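Local coordinates for penicillin-binding protein 2 (Pbp2) (Helicobacter pylori, PDB 5LP5) that probably cross-links peptidoglycan as a penicillin-binding transpeptidase of the cell-shape machinery, here in complex with its partner MreC, at residues Thr458-Phe461 / Lys466-Leu469. Numbering follows the deposited sequence.
Sequences TPHF and KQPL
Q467 lays the aliphatic half of its side chain against H460 and T458, and this is the close-packed part of the contact. Its CG sits over one face of the H460 imidazole, 4.2 Å from the ring centroid and 26° off the ring normal, a CH-pi contact in which the two side chains run past each other in opposite senses. Next to it, CB of Q467 lies 4.0 Å from CB of T458. The methyl CG2 of T458, set anti to the backbone N (OG1 at chi1 -64°), also comes within 4.0 Å of CG of Q467. A water spans the two backbones beside this packing, accepting from N of T458 at 2.8 Å and hydrogen-bonded to O of Q467, also at 2.8 Å. A bond within its own segment limits rotation of the imidazole while its face meets Q467: ND1 of H460 donates to the carbonyl O of T458 at 2.9 Å, nearly straight at 172°, with the acceptor in the ring plane. Both segments belong to the loop that joins helix 441-453 to helix 475-493 in the transpeptidase domain, a fold of the penicillin-binding protein and beta-lactamase type. The chain doubles back here without beta pairing. The inner segment, 458-461, is buried; backbone hydrogen bonds join H460 to G262 and L264, while P459 and F461 touch L264 of the edge strand 264-270. The outer segment, 466-469, is looser and forms the solvent side. Q467 and L469 are partly exposed there, and P468 and K466, both exposed, point their CB atoms away from the inner segment.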
loop_
_atom_site.group_PDB
_atom_site.type_symbol
_atom_site.label_atom_id
_atom_site.label_comp_id
_atom_site.label_asym_id
_atom_site.label_seq_id
_atom_site.Cartn_x
_atom_site.Cartn_y
_atom_site.Cartn_z
ATOM N N THR A 458 -12.688 12.786 -26.973
ATOM C CA THR A 458 -12.538 13.272 -25.600
ATOM C C THR A 458 -11.299 12.609 -24.988
ATOM O O THR A 458 -11.344 11.394 -24.717
ATOM C CB THR A 458 -13.766 12.913 -24.745
ATOM O OG1 THR A 458 -14.915 13.588 -25.259
ATOM C CG2 THR A 458 -13.575 13.313 -23.317
ATOM N N PRO A 459 -10.194 13.388 -24.769
ATOM C CA PRO A 459 -8.998 12.790 -24.152
ATOM C C PRO A 459 -9.307 12.314 -22.766
ATOM O O PRO A 459 -10.084 12.960 -22.077
ATOM C CB PRO A 459 -7.997 13.944 -24.098
ATOM C CG PRO A 459 -8.488 14.930 -25.102
ATOM C CD PRO A 459 -9.984 14.817 -25.059
ATOM N N HIS A 460 -8.748 11.179 -22.370
ATOM C CA HIS A 460 -8.987 10.652 -21.036
ATOM C C HIS A 460 -7.860 9.735 -20.678
ATOM O O HIS A 460 -7.093 9.365 -21.538
ATOM C CB HIS A 460 -10.356 9.952 -20.922
ATOM C CG HIS A 460 -10.538 8.806 -21.861
ATOM N ND1 HIS A 460 -10.869 8.975 -23.188
ATOM C CD2 HIS A 460 -10.464 7.469 -21.658
ATOM C CE1 HIS A 460 -10.968 7.791 -23.766
ATOM N NE2 HIS A 460 -10.734 6.859 -22.856
ATOM N N PHE A 461 -7.744 9.428 -19.391
ATOM C CA PHE A 461 -6.681 8.577 -18.862
ATOM C C PHE A 461 -7.211 7.215 -18.412
ATOM O O PHE A 461 -6.524 6.207 -18.537
ATOM C CB PHE A 461 -5.999 9.252 -17.682
ATOM C CG PHE A 461 -5.160 10.437 -18.066
ATOM C CD1 PHE A 461 -3.874 10.270 -18.549
ATOM C CD2 PHE A 461 -5.662 11.720 -17.945
ATOM C CE1 PHE A 461 -3.098 11.354 -18.889
ATOM C CE2 PHE A 461 -4.897 12.812 -18.280
ATOM C CZ PHE A 461 -3.615 12.628 -18.757
ATOM N N LYS A 466 -15.332 4.803 -21.110
ATOM C CA LYS A 466 -15.844 4.752 -22.494
ATOM C C LYS A 466 -16.388 6.116 -22.908
ATOM O O LYS A 466 -17.531 6.471 -22.621
ATOM C CB LYS A 466 -16.954 3.702 -22.623
ATOM C CG LYS A 466 -17.699 3.692 -23.966
ATOM C CD LYS A 466 -19.083 3.055 -23.836
ATOM C CE LYS A 466 -19.801 2.921 -25.168
ATOM N NZ LYS A 466 -21.085 2.182 -24.991
ATOM N N GLN A 467 -15.553 6.877 -23.588
ATOM C CA GLN A 467 -15.921 8.214 -24.019
ATOM C C GLN A 467 -16.275 8.181 -25.499
ATOM O O GLN A 467 -15.374 8.103 -26.338
ATOM C CB GLN A 467 -14.746 9.173 -23.791
ATOM C CG GLN A 467 -14.543 9.607 -22.349
ATOM C CD GLN A 467 -15.832 10.138 -21.741
ATOM O OE1 GLN A 467 -16.459 9.468 -20.930
ATOM N NE2 GLN A 467 -16.255 11.327 -22.166
ATOM N N PRO A 468 -17.579 8.227 -25.832
ATOM C CA PRO A 468 -17.937 8.210 -27.244
ATOM C C PRO A 468 -17.380 9.413 -27.983
ATOM O O PRO A 468 -17.217 10.482 -27.400
ATOM C CB PRO A 468 -19.469 8.231 -27.248
ATOM C CG PRO A 468 -19.868 8.648 -25.888
ATOM C CD PRO A 468 -18.761 8.239 -24.964
ATOM N N LEU A 469 -17.060 9.212 -29.257
ATOM C CA LEU A 469 -16.601 10.287 -30.110
ATOM C C LEU A 469 -17.737 11.263 -30.321
ATOM O O LEU A 469 -18.904 10.899 -30.209
ATOM C CB LEU A 469 -16.137 9.751 -31.459
ATOM C CG LEU A 469 -14.872 8.910 -31.449
ATOM C CD1 LEU A 469 -14.593 8.400 -32.855
ATOM C CD2 LEU A 469 -13.696 9.722 -30.924
HETATM O O HOH W 1 -13.478 10.070 -26.846
#